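Long-range contacts in DNA polymerase (Bacillus phage phi29, PDB 2PY5), which replicates viral DNA by protein-primed, processive strand-displacement synthesis and proofreads the product with a 3'-5' exonuclease activity: residues M246-N251 / I460-T465; G266-F271 / L351-T356; H287-F292 / N344-S349; D503-E508 / G516-Y521. The protein carries 2 engineered substitutions. All coordinates share one frame; numbering follows the deposited sequence. Where two conformers were deposited one is given.

Interaction 1. Residues M246-N251 / I460-T465; sequences MVFDVN and IHLTGT
Met246 pairs with Leu462 and Phe248 with Ile460 in an antiparallel ladder of the polymerase palm. Each is a hydrogen-bonded pair joined by two backbone bonds; the shortest runs from Leu462 N to Met246 O at 2.8 Å. Traced outward, the Met246 side chain leans on the turn that follows strand 460-463. CB lies 3.8 Å from Gly464 O, and CG, placed between the backbone N and the carbonyl carbon (chi1 66°), comes within 3.5 Å of that same oxygen and also touches Leu462 CB. SD sits 3.6 Å from Thr465 C, and a bend at chi3 (-42°) swings CE to 3.3 Å from Thr465 O. On this face Phe248 CE1 also meets Leu462 CD1 at 3.9 Å, the two side chains crossing at about a right angle. On the other face Val247 CG2 stands 3.8 Å from the centroid of the His461 ring, a CH-pi contact nearly along the ring normal; His461 ND1 is hydrogen-bonded to Tyr494 OH. Backbone bonding, apolar packing round Met246, Phe248, Ile460 and Leu462, and one CH-pi contact thus join the strand ending in the magnesium-binding Asp249 and Val250 to the strand after the YCDTD motif.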
loop_
_atom_site.group_PDB
_atom_site.type_symbol
_atom_site.label_atom_id
_atom_site.label_comp_id
_atom_site.label_asym_id
_atom_site.label_seq_id
_atom_site.Cartn_x
_atom_site.Cartn_y
_atom_site.Cartn_z
ATOM N N MET F 246 -26.019 -4.127 -4.820
ATOM C CA MET F 246 -25.519 -2.764 -4.738
ATOM C C MET F 246 -24.317 -2.707 -3.819
ATOM O O MET F 246 -24.130 -3.578 -2.971
ATOM C CB MET F 246 -26.645 -1.818 -4.254
ATOM C CG MET F 246 -27.115 -2.077 -2.832
ATOM S SD MET F 246 -28.698 -1.301 -2.404
ATOM C CE MET F 246 -28.535 0.313 -3.168
ATOM N N VAL F 247 -23.516 -1.658 -4.006
ATOM C CA VAL F 247 -22.282 -1.463 -3.241
ATOM C C VAL F 247 -22.314 -0.104 -2.568
ATOM O O VAL F 247 -22.630 0.884 -3.191
ATOM C CB VAL F 247 -21.069 -1.523 -4.178
ATOM C CG1 VAL F 247 -19.769 -1.255 -3.434
ATOM C CG2 VAL F 247 -21.023 -2.897 -4.878
ATOM N N PHE F 248 -21.957 -0.092 -1.285
ATOM C CA PHE F 248 -21.760 1.130 -0.521
ATOM C C PHE F 248 -20.302 1.208 -0.111
ATOM O O PHE F 248 -19.716 0.195 0.257
ATOM C CB PHE F 248 -22.622 1.113 0.725
ATOM C CG PHE F 248 -24.095 1.141 0.446
ATOM C CD1 PHE F 248 -24.815 -0.041 0.312
ATOM C CD2 PHE F 248 -24.774 2.349 0.335
ATOM C CE1 PHE F 248 -26.175 -0.013 0.068
ATOM C CE2 PHE F 248 -26.132 2.375 0.105
ATOM C CZ PHE F 248 -26.828 1.176 -0.044
ATOM N N ASP F 249 -19.745 2.427 -0.147
ATOM C CA ASP F 249 -18.351 2.657 0.180
ATOM C C ASP F 249 -18.264 3.867 1.109
ATOM O O ASP F 249 -18.800 4.917 0.788
ATOM C CB ASP F 249 -17.586 2.902 -1.122
ATOM C CG ASP F 249 -16.091 2.886 -0.955
ATOM O OD1 ASP F 249 -15.592 2.706 0.173
ATOM O OD2 ASP F 249 -15.399 3.040 -1.987
ATOM N N VAL F 250 -17.579 3.715 2.245
ATOM C CA VAL F 250 -17.417 4.860 3.150
ATOM C C VAL F 250 -16.614 5.953 2.429
ATOM O O VAL F 250 -15.639 5.665 1.742
ATOM C CB VAL F 250 -16.711 4.460 4.449
ATOM C CG1 VAL F 250 -16.536 5.688 5.368
ATOM C CG2 VAL F 250 -17.472 3.343 5.155
ATOM N N ASN F 251 -17.031 7.204 2.612
ATOM C CA ASN F 251 -16.273 8.347 2.119
ATOM C C ASN F 251 -15.066 8.574 3.020
ATOM O O ASN F 251 -15.215 9.030 4.168
ATOM C CB ASN F 251 -17.161 9.593 2.070
ATOM C CG ASN F 251 -18.339 9.436 1.124
ATOM O OD1 ASN F 251 -18.171 8.999 -0.024
ATOM N ND2 ASN F 251 -19.527 9.795 1.589
ATOM N N ILE F 460 -19.284 -2.344 1.572
ATOM C CA ILE F 460 -20.205 -3.466 1.779
ATOM C C ILE F 460 -21.040 -3.674 0.513
ATOM O O ILE F 460 -21.488 -2.733 -0.128
ATOM C CB ILE F 460 -21.126 -3.295 3.010
ATOM C CG1 ILE F 460 -22.033 -2.065 2.897
ATOM C CG2 ILE F 460 -20.259 -3.231 4.284
ATOM C CD1 ILE F 460 -22.990 -1.918 4.090
ATOM N N HIS F 461 -21.225 -4.936 0.159
ATOM C CA HIS F 461 -21.957 -5.329 -1.039
ATOM C C HIS F 461 -23.190 -6.085 -0.578
ATOM O O HIS F 461 -23.060 -7.047 0.192
ATOM C CB HIS F 461 -21.114 -6.275 -1.896
ATOM C CG HIS F 461 -19.826 -5.690 -2.401
ATOM N ND1 HIS F 461 -19.282 -6.062 -3.613
ATOM C CD2 HIS F 461 -18.964 -4.797 -1.861
ATOM C CE1 HIS F 461 -18.147 -5.415 -3.798
ATOM N NE2 HIS F 461 -17.927 -4.638 -2.751
ATOM N N LEU F 462 -24.364 -5.678 -1.068
ATOM C CA LEU F 462 -25.655 -6.244 -0.655
ATOM C C LEU F 462 -26.408 -6.800 -1.857
ATOM O O LEU F 462 -26.302 -6.279 -2.964
ATOM C CB LEU F 462 -26.543 -5.154 -0.041
ATOM C CG LEU F 462 -26.021 -4.317 1.129
ATOM C CD1 LEU F 462 -27.140 -3.400 1.628
ATOM C CD2 LEU F 462 -25.490 -5.187 2.240
ATOM N N THR F 463 -27.234 -7.818 -1.614
ATOM C CA THR F 463 -28.252 -8.196 -2.591
ATOM C C THR F 463 -29.344 -7.111 -2.643
ATOM O O THR F 463 -29.520 -6.338 -1.697
ATOM C CB THR F 463 -28.902 -9.545 -2.250
ATOM O OG1 THR F 463 -29.510 -9.470 -0.957
ATOM C CG2 THR F 463 -27.877 -10.681 -2.267
ATOM N N GLY F 464 -30.063 -7.030 -3.757
ATOM C CA GLY F 464 -31.117 -6.027 -3.913
ATOM C C GLY F 464 -30.622 -4.638 -4.272
ATOM O O GLY F 464 -29.429 -4.341 -4.172
ATOM N N THR F 465 -31.550 -3.761 -4.660
ATOM C CA THR F 465 -31.169 -2.449 -5.190
ATOM C C THR F 465 -31.718 -1.243 -4.403
ATOM O O THR F 465 -31.440 -0.107 -4.774
ATOM C CB THR F 465 -31.586 -2.324 -6.656
ATOM O OG1 THR F 465 -33.007 -2.320 -6.739
ATOM C CG2 THR F 465 -31.022 -3.483 -7.472
#

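Interaction 2. Residues G266-F271 / L351-T356; sequences GEPIVF and LKFKAT
Pro268, Ile269 and Phe271 meet Leu351 to Phe353 in an antiparallel sheet, consistent with the TPR1 insertion, in which strand 340-356 pairs with strands 263-265, 267-272 and 283-294. Direct backbone bonding is confined to one hydrogen-bonded pair: Ile269 N gives to Lys352 O at 3.0 Å, and Lys352 N returns a bond to Ile269 O at 2.8 Å, its donor tilted 16° from the carbonyl plane. Among apolar contacts, Pro268 CB lies 3.6 Å from Phe353 CE2, the two side chains crossing obliquely. Ile269 and Lys352 run side by side, pointing the same way; the lysine chain is extended beyond CG, which puts CE 3.8 Å from Ile269 CG2, while NZ forms a salt bridge with Asp278. The aromatic contact is with backbone: Phe271 has CG between its backbone N and carbonyl carbon (chi1 58°), and the ring brings CE2 to 3.3 Å from Leu351 N, with Lys352 N near the ring plane at its edge. Water continues the pairing toward Gly266. One molecule accepts from Lys354 N and gives a weak bond to Glu267 O. A second accepts from both Glu267 N and Lys354 NZ, each donor 2.9 Å from the water oxygen.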
loop_
_atom_site.group_PDB
_atom_site.type_symbol
_atom_site.label_atom_id
_atom_site.label_comp_id
_atom_site.label_asym_id
_atom_site.label_seq_id
_atom_site.Cartn_x
_atom_site.Cartn_y
_atom_site.Cartn_z
ATOM N N GLY F 266 -0.622 9.527 24.918
ATOM C CA GLY F 266 0.110 9.511 26.167
ATOM C C GLY F 266 0.715 8.202 26.596
ATOM O O GLY F 266 0.687 7.205 25.856
ATOM N N GLU F 267 1.270 8.199 27.808
ATOM C CA GLU F 267 1.926 7.018 28.344
ATOM C C GLU F 267 0.852 6.059 28.811
ATOM O O GLU F 267 -0.017 6.446 29.594
ATOM C CB GLU F 267 2.829 7.353 29.532
ATOM C CG GLU F 267 3.703 6.174 29.990
ATOM C CD GLU F 267 4.769 5.745 28.949
ATOM O OE1 GLU F 267 5.320 6.635 28.274
ATOM O OE2 GLU F 267 5.057 4.513 28.819
ATOM N N PRO F 268 0.900 4.816 28.350
ATOM C CA PRO F 268 -0.081 3.869 28.856
ATOM C C PRO F 268 0.177 3.452 30.298
ATOM O O PRO F 268 1.287 3.624 30.814
ATOM C CB PRO F 268 0.096 2.653 27.939
ATOM C CG PRO F 268 1.476 2.732 27.491
ATOM C CD PRO F 268 1.773 4.203 27.332
ATOM N N ILE F 269 -0.853 2.894 30.926
ATOM C CA ILE F 269 -0.716 2.225 32.205
ATOM C C ILE F 269 -0.970 0.726 32.007
ATOM O O ILE F 269 -1.968 0.326 31.396
ATOM C CB ILE F 269 -1.673 2.809 33.254
ATOM C CG1 ILE F 269 -1.285 4.254 33.560
ATOM C CG2 ILE F 269 -1.663 1.973 34.530
ATOM C CD1 ILE F 269 -2.222 4.943 34.532
ATOM N N VAL F 270 -0.039 -0.083 32.490
ATOM C CA VAL F 270 -0.170 -1.539 32.415
ATOM C C VAL F 270 -1.045 -2.022 33.571
ATOM O O VAL F 270 -0.948 -1.510 34.709
ATOM C CB VAL F 270 1.205 -2.222 32.548
ATOM C CG1 VAL F 270 1.071 -3.743 32.627
ATOM C CG2 VAL F 270 2.113 -1.813 31.418
ATOM N N PHE F 271 -1.871 -3.042 33.300
ATOM C CA PHE F 271 -2.665 -3.695 34.346
ATOM C C PHE F 271 -2.609 -5.206 34.180
ATOM O O PHE F 271 -2.382 -5.691 33.083
ATOM C CB PHE F 271 -4.127 -3.211 34.333
ATOM C CG PHE F 271 -4.846 -3.438 33.036
ATOM C CD1 PHE F 271 -5.491 -4.649 32.761
ATOM C CD2 PHE F 271 -4.890 -2.438 32.076
ATOM C CE1 PHE F 271 -6.144 -4.847 31.557
ATOM C CE2 PHE F 271 -5.557 -2.632 30.881
ATOM C CZ PHE F 271 -6.166 -3.826 30.609
ATOM N N LEU F 351 -3.121 -2.980 28.610
ATOM C CA LEU F 351 -2.656 -1.593 28.686
ATOM C C LEU F 351 -3.844 -0.674 28.505
ATOM O O LEU F 351 -4.691 -0.902 27.640
ATOM C CB LEU F 351 -1.614 -1.270 27.600
ATOM C CG LEU F 351 -0.427 -2.203 27.373
ATOM C CD1 LEU F 351 -0.808 -3.301 26.400
ATOM C CD2 LEU F 351 0.777 -1.415 26.831
ATOM N N LYS F 352 -3.911 0.380 29.320
ATOM C CA LYS F 352 -4.971 1.383 29.162
ATOM C C LYS F 352 -4.393 2.741 28.793
ATOM O O LYS F 352 -3.226 3.052 29.111
ATOM C CB LYS F 352 -5.880 1.469 30.387
ATOM C CG LYS F 352 -5.185 1.873 31.659
ATOM C CD LYS F 352 -6.136 1.953 32.832
ATOM C CE LYS F 352 -5.441 2.485 34.057
ATOM N NZ LYS F 352 -6.376 2.536 35.265
ATOM N N PHE F 353 -5.192 3.516 28.079
ATOM C CA PHE F 353 -4.735 4.769 27.471
ATOM C C PHE F 353 -5.692 5.918 27.741
ATOM O O PHE F 353 -6.897 5.777 27.636
ATOM C CB PHE F 353 -4.632 4.633 25.942
ATOM C CG PHE F 353 -3.758 3.493 25.490
ATOM C CD1 PHE F 353 -4.289 2.227 25.359
ATOM C CD2 PHE F 353 -2.422 3.691 25.217
ATOM C CE1 PHE F 353 -3.501 1.158 24.960
ATOM C CE2 PHE F 353 -1.633 2.605 24.816
ATOM C CZ PHE F 353 -2.199 1.353 24.704
ATOM N N LYS F 354 -5.110 7.084 27.973
ATOM C CA LYS F 354 -5.841 8.328 27.818
ATOM C C LYS F 354 -6.334 8.448 26.388
ATOM O O LYS F 354 -5.787 7.816 25.471
ATOM C CB LYS F 354 -4.966 9.530 28.176
ATOM C CG LYS F 354 -4.358 9.453 29.545
ATOM C CD LYS F 354 -3.598 10.719 29.928
ATOM C CE LYS F 354 -2.187 10.693 29.448
ATOM N NZ LYS F 354 -1.363 11.655 30.263
ATOM N N ALA F 355 -7.356 9.268 26.184
ATOM C CA ALA F 355 -7.927 9.380 24.864
ATOM C C ALA F 355 -8.649 10.690 24.639
ATOM O O ALA F 355 -9.134 11.334 25.590
ATOM C CB ALA F 355 -8.868 8.205 24.615
ATOM N N THR F 356 -8.724 11.072 23.372
ATOM C CA THR F 356 -9.369 12.312 22.987
ATOM C C THR F 356 -9.786 12.225 21.521
ATOM O O THR F 356 -9.244 11.403 20.757
ATOM C CB THR F 356 -8.437 13.510 23.208
ATOM O OG1 THR F 356 -9.193 14.724 23.073
ATOM C CG2 THR F 356 -7.288 13.500 22.221
HETATM O O HOH W 1 -2.239 6.974 27.967
HETATM O O HOH W 2 1.197 10.774 29.133
#

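Interaction 3. Residues H287-F292 / N344-S349; sequences HIRCEF and NVEYIS
His287 CG is anti to its backbone N (chi1 -175°) and Ile348 CG1 anti to its carbonyl carbon (chi1 -53°), torsions that set CG1 4.0 Å above the imidazole plane, over the ring centre. Ile348 CB also comes within 3.6 Å of His287 ND1. The strands are neighbours, 283-294 and 340-356, in an antiparallel sheet. Their backbones form a beta bulge here: Ile348 N bonds to His287 O and His287 N to Ser349 O, setting two consecutive residues opposite one where strand 340-356 is broken. Beyond it, Arg289 and Glu346 form a regular antiparallel hydrogen-bonded pair. On the opposite face Ile288 CD1 presses against Val345 CG1 at 3.5 Å, tighter than usual van der Waals contact, and also reaches Tyr347 CE2. Farther along, Asn344 ND2 donates to Glu291 OE1 at 2.9 Å, approaching from above the carboxylate plane. Two waters bridge polar tips: one joins His287 ND1 and Ser349 OG; another accepts from Arg289 NE in the guanidinium plane and gives to Glu346 OE1 at 2.6 Å. Arg289 NE and Glu346 OE1, 4.3 Å apart, lie beyond a salt bridge, though their charges probably still attract. Asp325 forms a salt bridge with Arg289 NH1 and accepts a hydrogen bond from His287 NE2. The pairing therefore sets an apolar face of Ile288, Val345 and the Tyr347 ring against a polar, water-bridged one.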
loop_
_atom_site.group_PDB
_atom_site.type_symbol
_atom_site.label_atom_id
_atom_site.label_comp_id
_atom_site.label_asym_id
_atom_site.label_seq_id
_atom_site.Cartn_x
_atom_site.Cartn_y
_atom_site.Cartn_z
ATOM N N HIS F 287 -5.173 -8.437 26.707
ATOM C CA HIS F 287 -4.674 -9.776 26.390
ATOM C C HIS F 287 -5.656 -10.765 27.003
ATOM O O HIS F 287 -5.872 -10.764 28.229
ATOM C CB HIS F 287 -3.270 -9.981 26.957
ATOM C CG HIS F 287 -2.628 -11.295 26.585
ATOM N ND1 HIS F 287 -1.488 -11.758 27.209
ATOM C CD2 HIS F 287 -2.961 -12.239 25.667
ATOM C CE1 HIS F 287 -1.145 -12.928 26.692
ATOM N NE2 HIS F 287 -2.014 -13.235 25.748
ATOM N N ILE F 288 -6.227 -11.619 26.154
ATOM C CA ILE F 288 -7.275 -12.566 26.541
ATOM C C ILE F 288 -6.949 -13.896 25.886
ATOM O O ILE F 288 -6.494 -13.914 24.749
ATOM C CB ILE F 288 -8.694 -12.059 26.103
ATOM C CG1 ILE F 288 -9.795 -13.068 26.435
ATOM C CG2 ILE F 288 -8.728 -11.684 24.610
ATOM C CD1 ILE F 288 -11.201 -12.487 26.316
ATOM N N ARG F 289 -7.188 -14.993 26.611
ATOM C CA ARG F 289 -7.145 -16.328 26.042
ATOM C C ARG F 289 -8.551 -16.867 26.150
ATOM O O ARG F 289 -9.196 -16.692 27.175
ATOM C CB ARG F 289 -6.175 -17.224 26.800
ATOM C CG ARG F 289 -4.708 -16.921 26.517
ATOM C CD ARG F 289 -3.778 -17.695 27.404
ATOM N NE ARG F 289 -3.766 -19.120 27.068
ATOM C CZ ARG F 289 -3.043 -19.664 26.085
ATOM N NH1 ARG F 289 -2.252 -18.926 25.319
ATOM N NH2 ARG F 289 -3.099 -20.959 25.880
ATOM N N CYS F 290 -9.025 -17.522 25.099
ATOM C CA CYS F 290 -10.375 -18.066 25.125
ATOM C C CYS F 290 -10.592 -19.061 24.006
ATOM O O CYS F 290 -9.754 -19.224 23.123
ATOM C CB CYS F 290 -11.418 -16.947 25.021
ATOM S SG CYS F 290 -11.427 -16.103 23.436
ATOM N N GLU F 291 -11.722 -19.752 24.090
ATOM C CA GLU F 291 -12.290 -20.472 22.974
ATOM C C GLU F 291 -13.572 -19.753 22.601
ATOM O O GLU F 291 -14.106 -18.946 23.379
ATOM C CB GLU F 291 -12.531 -21.931 23.354
ATOM C CG GLU F 291 -11.225 -22.685 23.571
ATOM C CD GLU F 291 -11.439 -24.087 24.081
ATOM O OE1 GLU F 291 -11.233 -24.325 25.290
ATOM O OE2 GLU F 291 -11.814 -24.945 23.276
ATOM N N PHE F 292 -13.996 -19.933 21.368
ATOM C CA PHE F 292 -15.141 -19.184 20.878
ATOM C C PHE F 292 -15.967 -19.939 19.852
ATOM O O PHE F 292 -15.483 -20.862 19.195
ATOM C CB PHE F 292 -14.708 -17.827 20.307
ATOM C CG PHE F 292 -13.721 -17.919 19.174
ATOM C CD1 PHE F 292 -14.156 -18.184 17.875
ATOM C CD2 PHE F 292 -12.360 -17.721 19.403
ATOM C CE1 PHE F 292 -13.252 -18.251 16.824
ATOM C CE2 PHE F 292 -11.442 -17.794 18.342
ATOM C CZ PHE F 292 -11.894 -18.051 17.061
ATOM N N ASN F 344 -14.132 -20.551 28.459
ATOM C CA ASN F 344 -12.834 -20.686 29.101
ATOM C C ASN F 344 -12.003 -19.409 28.990
ATOM O O ASN F 344 -10.821 -19.450 28.646
ATOM C CB ASN F 344 -12.088 -21.897 28.517
ATOM C CG ASN F 344 -12.854 -23.179 28.700
ATOM O OD1 ASN F 344 -13.402 -23.416 29.768
ATOM N ND2 ASN F 344 -12.926 -24.005 27.649
ATOM N N VAL F 345 -12.634 -18.284 29.309
ATOM C CA VAL F 345 -12.009 -16.970 29.139
ATOM C C VAL F 345 -11.043 -16.698 30.277
ATOM O O VAL F 345 -11.379 -16.863 31.454
ATOM C CB VAL F 345 -13.056 -15.853 29.072
ATOM C CG1 VAL F 345 -12.405 -14.495 28.913
ATOM C CG2 VAL F 345 -14.027 -16.107 27.915
ATOM N N GLU F 346 -9.822 -16.311 29.914
ATOM C CA GLU F 346 -8.821 -15.908 30.873
ATOM C C GLU F 346 -8.372 -14.514 30.478
ATOM O O GLU F 346 -7.868 -14.319 29.385
ATOM C CB GLU F 346 -7.656 -16.908 30.891
ATOM C CG GLU F 346 -8.094 -18.325 31.266
ATOM C CD GLU F 346 -6.953 -19.293 31.500
ATOM O OE1 GLU F 346 -5.958 -19.245 30.755
ATOM O OE2 GLU F 346 -7.074 -20.130 32.423
ATOM N N TYR F 347 -8.634 -13.533 31.344
ATOM C CA TYR F 347 -8.135 -12.173 31.140
ATOM C C TYR F 347 -6.745 -12.084 31.738
ATOM O O TYR F 347 -6.565 -12.213 32.947
ATOM C CB TYR F 347 -9.074 -11.160 31.800
ATOM C CG TYR F 347 -10.409 -11.050 31.122
ATOM C CD1 TYR F 347 -11.517 -11.751 31.588
ATOM C CD2 TYR F 347 -10.566 -10.235 30.018
ATOM C CE1 TYR F 347 -12.754 -11.639 30.948
ATOM C CE2 TYR F 347 -11.783 -10.111 29.378
ATOM C CZ TYR F 347 -12.875 -10.814 29.841
ATOM O OH TYR F 347 -14.079 -10.657 29.167
ATOM N N ILE F 348 -5.744 -11.871 30.885
ATOM C CA ILE F 348 -4.352 -12.039 31.303
ATOM C C ILE F 348 -3.769 -10.738 31.847
ATOM O O ILE F 348 -3.318 -10.656 32.990
ATOM C CB ILE F 348 -3.476 -12.581 30.139
ATOM C CG1 ILE F 348 -4.086 -13.870 29.519
ATOM C CG2 ILE F 348 -2.058 -12.859 30.638
ATOM C CD1 ILE F 348 -4.234 -15.041 30.469
ATOM N N SER F 349 -3.779 -9.719 30.999
ATOM C CA SER F 349 -3.196 -8.419 31.305
ATOM C C SER F 349 -3.594 -7.458 30.192
ATOM O O SER F 349 -4.227 -7.849 29.215
ATOM C CB SER F 349 -1.671 -8.528 31.378
ATOM O OG SER F 349 -1.073 -8.509 30.089
HETATM O O HOH W 3 0.170 -10.662 29.122
HETATM O O HOH W 4 -5.987 -20.505 28.452
#

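Interaction 4. Residues D503-E508 / G516-Y521; sequences DIYMKE and GSPDDY
Tyr505 packs against both Pro518 and Tyr521, which meet its ring in different ways. Pro518 covers a face: its CA stands over the ring centre, 3.9 Å from the centroid and 11° off the normal, a CH-pi contact, while CG reaches Tyr505 CE1 at 3.7 Å. Tyr521 meets the ring at its edge. The pair is T-shaped (edge-to-face), with the edge of Tyr505 directed at the face of Tyr521, planes at 64° and centroids 5.3 Å apart; the nearest atoms are Tyr505 CD2 and Tyr521 CG. Lys507 crosses Asp520 obliquely. Its chain, extended beyond CG, passes Gly516 CA, and Lys507 NZ makes a salt bridge with Asp520 OD2 at 3.0 Å, approaching from above the carboxylate plane. One backbone bond joins the segments, Gly516 N to Tyr505 O at 2.9 Å, with the donor well above the carbonyl plane. Residues 517-520 form a type I beta turn, closed by Asp520 N bonding to Ser517 O at 3.0 Å. The turn region follows strand 512-515 and precedes strand 523-530, both of which pair with strand 499-509; Pro518 and Tyr505 also touch Thr488 on strand 483-489, and Tyr505 OH bonds to Glu244 on strand 241-250.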
loop_
_atom_site.group_PDB
_atom_site.type_symbol
_atom_site.label_atom_id
_atom_site.label_comp_id
_atom_site.label_asym_id
_atom_site.label_seq_id
_atom_site.Cartn_x
_atom_site.Cartn_y
_atom_site.Cartn_z
ATOM N N ASP F 503 -21.543 -7.136 -13.292
ATOM C CA ASP F 503 -22.094 -6.422 -14.459
ATOM C C ASP F 503 -22.803 -5.195 -13.871
ATOM O O ASP F 503 -23.898 -5.305 -13.313
ATOM C CB ASP F 503 -23.119 -7.266 -15.220
ATOM C CG ASP F 503 -22.508 -8.138 -16.321
ATOM O OD1 ASP F 503 -21.311 -8.008 -16.628
ATOM O OD2 ASP F 503 -23.274 -8.928 -16.910
ATOM N N ILE F 504 -22.156 -4.042 -13.958
ATOM C CA ILE F 504 -22.615 -2.829 -13.255
ATOM C C ILE F 504 -23.456 -1.946 -14.181
ATOM O O ILE F 504 -23.071 -1.676 -15.305
ATOM C CB ILE F 504 -21.410 -2.029 -12.709
ATOM C CG1 ILE F 504 -20.647 -2.863 -11.673
ATOM C CG2 ILE F 504 -21.861 -0.691 -12.128
ATOM C CD1 ILE F 504 -19.345 -2.203 -11.158
ATOM N N TYR F 505 -24.606 -1.483 -13.682
ATOM C CA TYR F 505 -25.458 -0.552 -14.394
ATOM C C TYR F 505 -24.763 0.791 -14.592
ATOM O O TYR F 505 -24.268 1.375 -13.632
ATOM C CB TYR F 505 -26.743 -0.326 -13.609
ATOM C CG TYR F 505 -27.746 -1.461 -13.628
ATOM C CD1 TYR F 505 -28.107 -2.106 -12.450
ATOM C CD2 TYR F 505 -28.387 -1.833 -14.803
ATOM C CE1 TYR F 505 -29.053 -3.123 -12.446
ATOM C CE2 TYR F 505 -29.334 -2.844 -14.816
ATOM C CZ TYR F 505 -29.662 -3.485 -13.633
ATOM O OH TYR F 505 -30.615 -4.482 -13.648
ATOM N N MET F 506 -24.703 1.236 -15.847
ATOM C CA MET F 506 -24.084 2.503 -16.215
ATOM C C MET F 506 -25.041 3.304 -17.085
ATOM O O MET F 506 -25.907 2.749 -17.757
ATOM C CB MET F 506 -22.793 2.277 -17.000
ATOM C CG MET F 506 -21.766 1.418 -16.305
ATOM S SD MET F 506 -21.038 2.147 -14.829
ATOM C CE MET F 506 -19.886 3.339 -15.531
ATOM N N LYS F 507 -24.859 4.619 -17.091
ATOM C CA LYS F 507 -25.651 5.493 -17.925
ATOM C C LYS F 507 -24.755 6.528 -18.599
ATOM O O LYS F 507 -23.755 6.961 -18.019
ATOM C CB LYS F 507 -26.747 6.180 -17.111
ATOM C CG LYS F 507 -26.275 6.992 -15.936
ATOM C CD LYS F 507 -27.437 7.757 -15.349
ATOM C CE LYS F 507 -27.120 8.291 -13.994
ATOM N NZ LYS F 507 -28.216 9.152 -13.485
ATOM N N GLU F 508 -25.129 6.902 -19.814
ATOM C CA GLU F 508 -24.400 7.887 -20.595
ATOM C C GLU F 508 -24.863 9.278 -20.169
ATOM O O GLU F 508 -26.048 9.584 -20.277
ATOM C CB GLU F 508 -24.682 7.679 -22.089
ATOM C CG GLU F 508 -23.699 8.370 -23.034
ATOM C CD GLU F 508 -22.557 7.461 -23.470
ATOM O OE1 GLU F 508 -21.976 6.777 -22.598
ATOM O OE2 GLU F 508 -22.242 7.432 -24.681
ATOM N N GLY F 516 -25.066 4.088 -13.093
ATOM C CA GLY F 516 -26.497 4.201 -13.289
ATOM C C GLY F 516 -27.245 3.318 -12.314
ATOM O O GLY F 516 -26.705 2.870 -11.313
ATOM N N SER F 517 -28.505 3.072 -12.635
ATOM C CA SER F 517 -29.400 2.309 -11.772
ATOM C C SER F 517 -30.291 1.427 -12.638
ATOM O O SER F 517 -30.382 1.629 -13.852
ATOM C CB SER F 517 -30.249 3.264 -10.929
ATOM O OG SER F 517 -31.168 3.981 -11.708
ATOM N N PRO F 518 -30.969 0.446 -12.018
ATOM C CA PRO F 518 -31.872 -0.420 -12.773
ATOM C C PRO F 518 -32.944 0.328 -13.569
ATOM O O PRO F 518 -33.375 -0.168 -14.609
ATOM C CB PRO F 518 -32.526 -1.280 -11.684
ATOM C CG PRO F 518 -31.594 -1.250 -10.553
ATOM C CD PRO F 518 -30.932 0.080 -10.591
ATOM N N ASP F 519 -33.364 1.503 -13.078
ATOM C CA ASP F 519 -34.416 2.324 -13.722
ATOM C C ASP F 519 -33.874 3.399 -14.660
ATOM O O ASP F 519 -34.645 4.116 -15.313
ATOM C CB ASP F 519 -35.245 3.025 -12.651
ATOM C CG ASP F 519 -35.984 2.055 -11.764
ATOM O OD1 ASP F 519 -36.644 1.142 -12.310
ATOM O OD2 ASP F 519 -35.915 2.215 -10.522
ATOM N N ASP F 520 -32.553 3.511 -14.715
ATOM C CA ASP F 520 -31.893 4.600 -15.397
ATOM C C ASP F 520 -30.491 4.109 -15.749
ATOM O O ASP F 520 -29.517 4.380 -15.035
ATOM C CB ASP F 520 -31.837 5.813 -14.469
ATOM C CG ASP F 520 -31.282 7.047 -15.142
ATOM O OD1 ASP F 520 -31.260 7.105 -16.391
ATOM O OD2 ASP F 520 -30.864 7.964 -14.397
ATOM N N TYR F 521 -30.433 3.335 -16.833
ATOM C CA TYR F 521 -29.176 2.807 -17.366
ATOM C C TYR F 521 -29.228 2.782 -18.893
ATOM O O TYR F 521 -30.308 2.716 -19.503
ATOM C CB TYR F 521 -28.873 1.383 -16.810
ATOM C CG TYR F 521 -29.459 0.277 -17.649
ATOM C CD1 TYR F 521 -28.665 -0.480 -18.498
ATOM C CD2 TYR F 521 -30.822 0.026 -17.639
ATOM C CE1 TYR F 521 -29.223 -1.468 -19.315
ATOM C CE2 TYR F 521 -31.384 -0.952 -18.441
ATOM C CZ TYR F 521 -30.582 -1.692 -19.277
ATOM O OH TYR F 521 -31.152 -2.661 -20.076
HETATM O O HOH W 5 -24.262 1.588 -10.756
HETATM O O HOH W 6 -28.793 6.456 -11.542
#

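Overall arrangement
All four contacts lie in the polymerization region and fall into two clusters. Interactions 1 and 4, with centres 15 Å apart, reach the same nine-stranded antiparallel sheet and touch where Thr465 CG2 meets Pro518 CG at 3.8 Å. Interactions 2 and 3, with centres 20 Å apart, use strand 340-356 in common and touch through Phe271 O and Ser349 CB. Interaction 1 is about 37 Å and 35 Å from interactions 2 and 3, centre to centre. Along the chain, interaction 3 is nested inside interaction 2, and both inside interaction 1; interaction 4 follows. The five-stranded sheet is therefore an excursion between palm strands, consistent with the TPR1 insertion of protein-primed polymerases.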